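Side-chain contacts in group 3 allergen SMIPP-S Yv6023A04 (Sarcoptes scabiei type hominis, PDB 3H7O), which belongs to the trypsin-like peptidase S1 family as an inactivated protease paralogue of the scabies mite, probably without the endopeptidase activity its family is generally assigned: residues V11-A16 / G184-Q189; F37-A42 / S219-I224; D153-K158 / P208-K213. The protein carries 3 engineered substitutions. All coordinates share one frame; numbering follows the deposited sequence.

Contact 1: V11-A16 / G184-Q189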
loop_
_atom_site.group_PDB
_atom_site.type_symbol
_atom_site.label_atom_id
_atom_site.label_comp_id
_atom_site.label_asym_id
_atom_site.label_seq_id
_atom_site.Cartn_x
_atom_site.Cartn_y
_atom_site.Cartn_z
ATOM N N VAL A 11 -11.905 -3.396 -5.647
ATOM C CA VAL A 11 -10.872 -3.380 -4.612
ATOM C C VAL A 11 -11.206 -2.324 -3.540
ATOM O O VAL A 11 -10.432 -1.390 -3.323
ATOM C CB VAL A 11 -9.454 -3.151 -5.229
ATOM C CG1 VAL A 11 -8.985 -4.403 -5.966
ATOM C CG2 VAL A 11 -9.448 -1.953 -6.182
ATOM N N PRO A 12 -12.362 -2.482 -2.857
ATOM C CA PRO A 12 -12.932 -1.430 -2.003
ATOM C C PRO A 12 -12.138 -1.089 -0.738
ATOM O O PRO A 12 -12.478 -0.128 -0.041
ATOM C CB PRO A 12 -14.311 -1.991 -1.636
ATOM C CG PRO A 12 -14.152 -3.457 -1.720
ATOM C CD PRO A 12 -13.207 -3.696 -2.853
ATOM N N TRP A 13 -11.095 -1.866 -0.457
ATOM C CA TRP A 13 -10.172 -1.599 0.644
ATOM C C TRP A 13 -9.091 -0.589 0.268
ATOM O O TRP A 13 -8.338 -0.142 1.132
ATOM C CB TRP A 13 -9.506 -2.909 1.083
ATOM C CG TRP A 13 -9.068 -3.724 -0.084
ATOM C CD1 TRP A 13 -7.931 -3.558 -0.820
ATOM C CD2 TRP A 13 -9.786 -4.805 -0.687
ATOM N NE1 TRP A 13 -7.887 -4.481 -1.836
ATOM C CE2 TRP A 13 -9.014 -5.259 -1.778
ATOM C CE3 TRP A 13 -11.007 -5.435 -0.408
ATOM C CZ2 TRP A 13 -9.418 -6.322 -2.590
ATOM C CZ3 TRP A 13 -11.410 -6.495 -1.218
ATOM C CH2 TRP A 13 -10.613 -6.925 -2.295
ATOM N N THR A 14 -9.004 -0.249 -1.019
ATOM C CA THR A 14 -7.940 0.616 -1.522
ATOM C C THR A 14 -8.214 2.072 -1.162
ATOM O O THR A 14 -9.339 2.564 -1.316
ATOM C CB THR A 14 -7.774 0.490 -3.064
ATOM O OG1 THR A 14 -7.699 -0.895 -3.432
ATOM C CG2 THR A 14 -6.511 1.206 -3.549
ATOM N N VAL A 15 -7.180 2.751 -0.670
ATOM C CA VAL A 15 -7.259 4.188 -0.417
ATOM C C VAL A 15 -6.003 4.876 -0.935
ATOM O O VAL A 15 -5.004 4.218 -1.235
ATOM C CB VAL A 15 -7.467 4.534 1.098
ATOM C CG1 VAL A 15 -8.680 3.823 1.664
ATOM C CG2 VAL A 15 -6.229 4.213 1.921
ATOM N N ALA A 16 -6.078 6.199 -1.058
ATOM C CA ALA A 16 -4.905 7.033 -1.256
ATOM C C ALA A 16 -4.576 7.738 0.052
ATOM O O ALA A 16 -5.466 8.308 0.707
ATOM C CB ALA A 16 -5.151 8.055 -2.366
ATOM N N GLY A 184 2.850 1.367 -0.471
ATOM C CA GLY A 184 1.682 1.241 0.386
ATOM C C GLY A 184 0.463 0.617 -0.276
ATOM O O GLY A 184 -0.543 0.370 0.395
ATOM N N ASP A 185 0.543 0.355 -1.585
ATOM C CA ASP A 185 -0.572 -0.259 -2.324
ATOM C C ASP A 185 -0.999 -1.594 -1.712
ATOM O O ASP A 185 -0.156 -2.455 -1.453
ATOM C CB ASP A 185 -0.219 -0.492 -3.798
ATOM C CG ASP A 185 -0.378 0.750 -4.664
ATOM O OD1 ASP A 185 -0.571 1.873 -4.142
ATOM O OD2 ASP A 185 -0.291 0.591 -5.901
ATOM N N PRO A 186 -2.314 -1.769 -1.473
ATOM C CA PRO A 186 -2.795 -3.053 -0.971
ATOM C C PRO A 186 -2.557 -4.151 -1.998
ATOM O O PRO A 186 -2.705 -3.920 -3.204
ATOM C CB PRO A 186 -4.298 -2.821 -0.763
ATOM C CG PRO A 186 -4.641 -1.641 -1.618
ATOM C CD PRO A 186 -3.402 -0.790 -1.646
ATOM N N THR A 187 -2.157 -5.322 -1.515
ATOM C CA THR A 187 -1.904 -6.462 -2.379
ATOM C C THR A 187 -2.623 -7.667 -1.797
ATOM O O THR A 187 -2.375 -8.069 -0.652
ATOM C CB THR A 187 -0.399 -6.709 -2.562
ATOM O OG1 THR A 187 0.257 -5.459 -2.819
ATOM C CG2 THR A 187 -0.156 -7.632 -3.738
ATOM N N VAL A 188 -3.539 -8.224 -2.582
ATOM C CA VAL A 188 -4.494 -9.190 -2.048
ATOM C C VAL A 188 -4.519 -10.525 -2.781
ATOM O O VAL A 188 -4.025 -10.655 -3.906
ATOM C CB VAL A 188 -5.954 -8.613 -1.995
ATOM C CG1 VAL A 188 -6.034 -7.376 -1.103
ATOM C CG2 VAL A 188 -6.489 -8.311 -3.393
ATOM N N GLN A 189 -5.079 -11.516 -2.099
ATOM C CA GLN A 189 -5.583 -12.729 -2.723
ATOM C C GLN A 189 -7.019 -12.870 -2.227
ATOM O O GLN A 189 -7.265 -12.920 -1.014
ATOM C CB GLN A 189 -4.723 -13.936 -2.359
ATOM C CG GLN A 189 -3.334 -13.883 -2.986
ATOM C CD GLN A 189 -2.478 -15.092 -2.668
ATOM O OE1 GLN A 189 -2.442 -15.570 -1.531
ATOM N NE2 GLN A 189 -1.762 -15.583 -3.674
HETATM O O HOH W 1 -5.755 -4.801 -3.972
#
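Trp13 meets Pro186 and Val188 because its first torsion (chi1 44°) sets CG between the backbone N and the carbonyl carbon, turning the indole back toward strand 186-189. Val188, with chi1 -60°, answers from the opposite direction with both methyls. CG1 approaches the indole obliquely, 3.5 Å from Trp13 NE1, while CG2 comes within 3.6 Å of Trp13 CZ2. Pro186 instead meets the pyrrole rim: its CB lies 3.7 Å from Trp13 CD1, close to the ring plane. One indole face is covered by the turn's own Val11 CA and Pro12 CD, so ring and turn pack as one unit.

No direct hydrogen bond crosses the contact, but a water in the plane of the indole accepts from Trp13 NE1 at 3.0 Å and gives a longer bond to Pro186 O. Thr14 lies across the proline at about a right angle, with OG1 3.6 Å from Pro186 CG. That hydroxyl donates to Val11 O at 2.8 Å, and the same carbonyl accepts from Thr14 N, a double grip that braces the type I turn Val11-Thr14; OG1 is also hydrogen-bonded to Ser127 OG. This is packing between the two barrels of the chymotrypsin-like fold, where the start of strand 14-19 meets the strand that begins at the proline ending GDAGDP, which aligns with the family's GDSGGP motif.

Contact 2: F37-A42 / S219-I224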
loop_
_atom_site.group_PDB
_atom_site.type_symbol
_atom_site.label_atom_id
_atom_site.label_comp_id
_atom_site.label_asym_id
_atom_site.label_seq_id
_atom_site.Cartn_x
_atom_site.Cartn_y
_atom_site.Cartn_z
ATOM N N PHE A 37 -8.712 2.455 11.192
ATOM C CA PHE A 37 -7.303 2.230 10.858
ATOM C C PHE A 37 -7.032 1.957 9.381
ATOM O O PHE A 37 -7.771 1.221 8.721
ATOM C CB PHE A 37 -6.720 1.081 11.698
ATOM C CG PHE A 37 -6.750 1.327 13.186
ATOM C CD1 PHE A 37 -5.769 2.106 13.798
ATOM C CD2 PHE A 37 -7.748 0.763 13.976
ATOM C CE1 PHE A 37 -5.792 2.329 15.172
ATOM C CE2 PHE A 37 -7.780 0.981 15.352
ATOM C CZ PHE A 37 -6.799 1.767 15.951
ATOM N N VAL A 38 -5.952 2.552 8.881
ATOM C CA VAL A 38 -5.472 2.306 7.523
ATOM C C VAL A 38 -4.022 1.824 7.545
ATOM O O VAL A 38 -3.187 2.386 8.258
ATOM C CB VAL A 38 -5.603 3.570 6.625
ATOM C CG1 VAL A 38 -4.784 3.423 5.330
ATOM C CG2 VAL A 38 -7.070 3.843 6.298
ATOM N N LEU A 39 -3.735 0.790 6.755
ATOM C CA LEU A 39 -2.386 0.240 6.629
ATOM C C LEU A 39 -1.696 0.802 5.388
ATOM O O LEU A 39 -2.248 0.753 4.287
ATOM C CB LEU A 39 -2.435 -1.293 6.555
ATOM C CG LEU A 39 -1.125 -2.081 6.701
ATOM C CD1 LEU A 39 -0.586 -1.986 8.120
ATOM C CD2 LEU A 39 -1.339 -3.536 6.321
ATOM N N THR A 40 -0.485 1.325 5.570
ATOM C CA THR A 40 0.270 1.917 4.465
ATOM C C THR A 40 1.769 1.610 4.584
ATOM O O THR A 40 2.181 0.805 5.429
ATOM C CB THR A 40 -0.011 3.454 4.341
ATOM O OG1 THR A 40 0.548 3.962 3.124
ATOM C CG2 THR A 40 0.543 4.239 5.538
ATOM N N ALA A 41 2.575 2.228 3.726
ATOM C CA ALA A 41 4.022 2.103 3.815
ATOM C C ALA A 41 4.557 3.147 4.791
ATOM O O ALA A 41 4.087 4.286 4.805
ATOM C CB ALA A 41 4.653 2.269 2.440
ATOM N N ALA A 42 5.532 2.759 5.606
ATOM C CA ALA A 42 6.105 3.664 6.600
ATOM C C ALA A 42 6.846 4.867 6.004
ATOM O O ALA A 42 6.790 5.964 6.567
ATOM C CB ALA A 42 7.006 2.905 7.567
ATOM N N SER A 219 0.203 -9.947 13.915
ATOM C CA SER A 219 0.099 -9.920 15.374
ATOM C C SER A 219 0.148 -8.479 15.895
ATOM O O SER A 219 -0.662 -8.084 16.740
ATOM C CB SER A 219 1.212 -10.758 16.005
ATOM O OG SER A 219 1.109 -10.754 17.414
ATOM N N TRP A 220 1.096 -7.705 15.369
ATOM C CA TRP A 220 1.251 -6.294 15.708
ATOM C C TRP A 220 0.052 -5.469 15.224
ATOM O O TRP A 220 -0.445 -4.611 15.955
ATOM C CB TRP A 220 2.569 -5.760 15.127
ATOM C CG TRP A 220 2.699 -4.260 15.123
ATOM C CD1 TRP A 220 2.852 -3.444 16.210
ATOM C CD2 TRP A 220 2.696 -3.401 13.973
ATOM N NE1 TRP A 220 2.940 -2.129 15.807
ATOM C CE2 TRP A 220 2.849 -2.075 14.441
ATOM C CE3 TRP A 220 2.582 -3.623 12.593
ATOM C CZ2 TRP A 220 2.887 -0.974 13.577
ATOM C CZ3 TRP A 220 2.620 -2.527 11.732
ATOM C CH2 TRP A 220 2.773 -1.219 12.232
ATOM N N ILE A 221 -0.408 -5.745 14.003
ATOM C CA ILE A 221 -1.588 -5.079 13.430
ATOM C C ILE A 221 -2.837 -5.324 14.285
ATOM O O ILE A 221 -3.575 -4.385 14.597
ATOM C CB ILE A 221 -1.831 -5.510 11.954
ATOM C CG1 ILE A 221 -0.709 -4.986 11.050
ATOM C CG2 ILE A 221 -3.188 -5.009 11.444
ATOM C CD1 ILE A 221 -0.619 -5.679 9.701
ATOM N N GLN A 222 -3.059 -6.580 14.670
ATOM C CA GLN A 222 -4.193 -6.949 15.527
ATOM C C GLN A 222 -4.167 -6.218 16.869
ATOM O O GLN A 222 -5.214 -5.800 17.364
ATOM C CB GLN A 222 -4.245 -8.463 15.757
ATOM C CG GLN A 222 -4.801 -9.263 14.587
ATOM C CD GLN A 222 -4.603 -10.767 14.745
ATOM O OE1 GLN A 222 -3.923 -11.232 15.666
ATOM N NE2 GLN A 222 -5.196 -11.535 13.839
ATOM N N ASP A 223 -2.973 -6.060 17.439
ATOM C CA ASP A 223 -2.784 -5.299 18.681
ATOM C C ASP A 223 -3.195 -3.833 18.548
ATOM O O ASP A 223 -3.775 -3.259 19.470
ATOM C CB ASP A 223 -1.330 -5.390 19.158
ATOM C CG ASP A 223 -0.997 -6.734 19.783
ATOM O OD1 ASP A 223 -1.930 -7.473 20.165
ATOM O OD2 ASP A 223 0.207 -7.049 19.896
ATOM N N ILE A 224 -2.887 -3.230 17.405
ATOM C CA ILE A 224 -3.265 -1.841 17.142
ATOM C C ILE A 224 -4.764 -1.718 16.838
ATOM O O ILE A 224 -5.430 -0.833 17.371
ATOM C CB ILE A 224 -2.416 -1.214 15.999
ATOM C CG1 ILE A 224 -0.906 -1.372 16.266
ATOM C CG2 ILE A 224 -2.794 0.253 15.762
ATOM C CD1 ILE A 224 -0.394 -0.773 17.572
#
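Apolar side-chain packing carries the contact between Phe37 and Leu39 on the strand and Ile224 and Ile221 on the helix. Phe37 and Leu39 are two residues apart, and both CB atoms are directed at helix 218-225, as the alternation of a strand requires. Ile221 and Ile224, one helical turn apart, receive them. Leu39 reaches across with CG anti to its backbone N (chi1 -168°), which places CD1 4.0 Å and CD2 4.1 Å from Ile221 CD1; the two side chains cross at about a right angle, methyl against methyl. Phe37 touches Ile224 through the outer part of its ring, with CE1 3.7 Å from Ile224 CG2.

A second kind of approach sets an aromatic ring against backbone. The carbonyl carbon of Ile224 lies over one face of the Phe37 ring, displaced toward the rim, and Ile224 O is 3.3 Å from Phe37 CZ. The branches of Ile224 thus divide their work: CG2 faces Phe37, whereas CG1 sits 3.9 Å above the plane of the Trp220 ring within the helix.

Hydrogen bonding stays on each side of the interface and none spans it. The helix keeps its i to i+4 pattern, including Ile224 N to Trp220 O at 3.2 Å, and the strand pairs with its sheet neighbours, Leu39 with Ala31 and Val38 with Leu93. Ile92 extends the apolar layer, touching Phe37, Leu39 and Ile224, while Leu193 and Val196 reach Leu39 from the other barrel. Such packing of the C-terminal helix against the N-terminal barrel is a hallmark of the chymotrypsin-like fold, and strand 37-40 ends on the threonine that opens the family's TAAHC motif.

Contact 3: D153-K158 / P208-K213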
loop_
_atom_site.group_PDB
_atom_site.type_symbol
_atom_site.label_atom_id
_atom_site.label_comp_id
_atom_site.label_asym_id
_atom_site.label_seq_id
_atom_site.Cartn_x
_atom_site.Cartn_y
_atom_site.Cartn_z
ATOM N N ASP A 153 14.774 -15.558 -2.742
ATOM C CA ASP A 153 16.238 -15.554 -2.831
ATOM C C ASP A 153 16.714 -15.086 -4.212
ATOM O O ASP A 153 17.689 -14.342 -4.324
ATOM C CB ASP A 153 16.818 -16.933 -2.473
ATOM C CG ASP A 153 16.784 -17.224 -0.969
ATOM O OD1 ASP A 153 16.488 -16.315 -0.162
ATOM O OD2 ASP A 153 17.061 -18.376 -0.581
ATOM N N GLU A 154 16.001 -15.524 -5.247
ATOM C CA GLU A 154 16.197 -15.067 -6.620
ATOM C C GLU A 154 15.939 -13.558 -6.754
ATOM O O GLU A 154 16.673 -12.851 -7.448
ATOM C CB GLU A 154 15.280 -15.874 -7.549
ATOM C CG GLU A 154 15.145 -15.374 -8.982
ATOM C CD GLU A 154 14.341 -16.325 -9.854
ATOM O OE1 GLU A 154 14.628 -17.545 -9.840
ATOM O OE2 GLU A 154 13.423 -15.850 -10.559
ATOM N N CYS A 155 14.896 -13.076 -6.083
ATOM C CA CYS A 155 14.567 -11.655 -6.071
ATOM C C CYS A 155 15.635 -10.834 -5.345
ATOM O O CYS A 155 15.967 -9.732 -5.777
ATOM C CB CYS A 155 13.191 -11.435 -5.436
ATOM S SG CYS A 155 12.702 -9.703 -5.220
ATOM N N ARG A 156 16.177 -11.373 -4.253
ATOM C CA ARG A 156 17.234 -10.677 -3.510
ATOM C C ARG A 156 18.531 -10.504 -4.308
ATOM O O ARG A 156 19.162 -9.448 -4.232
ATOM C CB ARG A 156 17.506 -11.331 -2.149
ATOM C CG ARG A 156 16.479 -10.957 -1.086
ATOM C CD ARG A 156 17.049 -11.018 0.331
ATOM N NE ARG A 156 15.993 -11.126 1.345
ATOM C CZ ARG A 156 15.415 -12.271 1.703
ATOM N NH1 ARG A 156 14.468 -12.277 2.632
ATOM N NH2 ARG A 156 15.779 -13.416 1.134
ATOM N N THR A 157 18.924 -11.520 -5.075
ATOM C CA THR A 157 20.127 -11.395 -5.910
ATOM C C THR A 157 19.942 -10.337 -7.010
ATOM O O THR A 157 20.890 -9.638 -7.361
ATOM C CB THR A 157 20.667 -12.760 -6.459
ATOM O OG1 THR A 157 21.638 -12.531 -7.488
ATOM C CG2 THR A 157 19.563 -13.625 -7.024
ATOM N N LYS A 158 18.717 -10.201 -7.518
ATOM C CA LYS A 158 18.411 -9.171 -8.515
ATOM C C LYS A 158 18.506 -7.759 -7.936
ATOM O O LYS A 158 18.900 -6.824 -8.635
ATOM C CB LYS A 158 17.034 -9.404 -9.144
ATOM C CG LYS A 158 17.022 -10.528 -10.160
ATOM C CD LYS A 158 15.635 -10.774 -10.721
ATOM C CE LYS A 158 15.662 -11.907 -11.725
ATOM N NZ LYS A 158 14.336 -12.120 -12.357
ATOM N N PRO A 208 11.956 -7.294 -9.892
ATOM C CA PRO A 208 10.585 -7.580 -9.475
ATOM C C PRO A 208 10.101 -6.532 -8.480
ATOM O O PRO A 208 10.909 -5.799 -7.908
ATOM C CB PRO A 208 10.696 -8.939 -8.767
ATOM C CG PRO A 208 12.055 -9.475 -9.111
ATOM C CD PRO A 208 12.911 -8.282 -9.357
ATOM N N GLU A 209 8.788 -6.458 -8.292
ATOM C CA GLU A 209 8.213 -5.610 -7.258
ATOM C C GLU A 209 8.389 -6.280 -5.898
ATOM O O GLU A 209 8.374 -7.509 -5.800
ATOM C CB GLU A 209 6.732 -5.331 -7.544
ATOM C CG GLU A 209 6.451 -4.678 -8.907
ATOM C CD GLU A 209 7.081 -3.291 -9.075
ATOM O OE1 GLU A 209 7.335 -2.603 -8.061
ATOM O OE2 GLU A 209 7.307 -2.879 -10.234
ATOM N N VAL A 210 8.566 -5.469 -4.858
ATOM C CA VAL A 210 8.721 -5.983 -3.497
ATOM C C VAL A 210 7.547 -5.548 -2.636
ATOM O O VAL A 210 7.081 -4.406 -2.727
ATOM C CB VAL A 210 10.061 -5.536 -2.852
ATOM C CG1 VAL A 210 10.189 -6.063 -1.406
ATOM C CG2 VAL A 210 11.232 -6.032 -3.680
ATOM N N PHE A 211 7.077 -6.471 -1.805
ATOM C CA PHE A 211 5.923 -6.249 -0.947
ATOM C C PHE A 211 6.263 -6.661 0.465
ATOM O O PHE A 211 6.824 -7.732 0.682
ATOM C CB PHE A 211 4.730 -7.071 -1.441
ATOM C CG PHE A 211 4.309 -6.733 -2.841
ATOM C CD1 PHE A 211 3.364 -5.743 -3.072
ATOM C CD2 PHE A 211 4.880 -7.387 -3.933
ATOM C CE1 PHE A 211 2.982 -5.407 -4.374
ATOM C CE2 PHE A 211 4.507 -7.062 -5.236
ATOM C CZ PHE A 211 3.552 -6.071 -5.453
ATOM N N THR A 212 5.930 -5.805 1.423
ATOM C CA THR A 212 6.028 -6.162 2.829
ATOM C C THR A 212 4.978 -7.233 3.102
ATOM O O THR A 212 3.802 -7.058 2.777
ATOM C CB THR A 212 5.799 -4.939 3.738
ATOM O OG1 THR A 212 6.818 -3.965 3.484
ATOM C CG2 THR A 212 5.850 -5.340 5.211
ATOM N N LYS A 213 5.425 -8.341 3.684
ATOM C CA LYS A 213 4.575 -9.485 3.962
ATOM C C LYS A 213 3.687 -9.199 5.176
ATOM O O LYS A 213 4.165 -9.146 6.309
ATOM C CB LYS A 213 5.457 -10.718 4.181
ATOM C CG LYS A 213 4.724 -12.039 4.335
ATOM C CD LYS A 213 5.637 -13.228 4.027
ATOM C CE LYS A 213 6.969 -13.162 4.774
ATOM N NZ LYS A 213 7.490 -14.524 5.100
#
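Cys155 and Lys158 pack on Pro208 in an apolar contact of a helix with the start of a strand, at the rim of the second barrel of the chymotrypsin-like fold. Helix 152-159 corresponds to the family's intermediate helix; Pro208 lies just before strand 209-213, which belongs to the sheet of that barrel. The evidence lies in which faces meet: Cys155 and Lys158, three residues apart, direct their CB atoms at segment 208-213, and Pro208 and Val210 direct theirs back. Cys155 SG is anti to its own backbone N (chi1 175°), a position from which it meets Pro208 CG at 4.0 Å and, more distantly, Val210 CG2 at 4.2 Å.

The same sulfur is bonded to Cys170 on strand 168-172, which pairs with strand 209-213; the disulfide thus pins the helix covalently to the sheet beside this packing. Tyr159 OH adds a hydrogen bond to Pro208 O. On another side of the helix, Arg156 NH2 forms a salt bridge with Asp153 OD1 at 3.3 Å, the carboxylate oxygen lying in the guanidinium plane, while its NE and NH1 hold the carbonyls of Leu164 and Ser165.

Lys158 contributes hydrocarbon rather than charge. Its chain, extended beyond CG, crosses the proline ring at about a right angle and brings its CD to 3.9 Å from Pro208 CD and 4.1 Å from Pro208 CG.

From the N terminus, the chain opens contact 1 at residues 11-16 and contact 2 at 37-42, both on the first barrel, then contact 3 at helix 152-159. Contact 1 closes first, at 184-189, contact 3 at 208-213 and contact 2 last, at 219-224. Contact 1 therefore crosses both others, while contact 3 nests inside the loop closed by contact 2. Contact 1 joins barrel to barrel, contact 2 brings the C-terminal helix back to the first barrel, and contact 3 fastens a helix to the second. Contact 1 touches both neighbours, through Gly184 N and Ala41 CB (3.5 Å) and through Thr187 beside Phe211; contacts 2 and 3 stay about 7 Å apart at their nearest atoms.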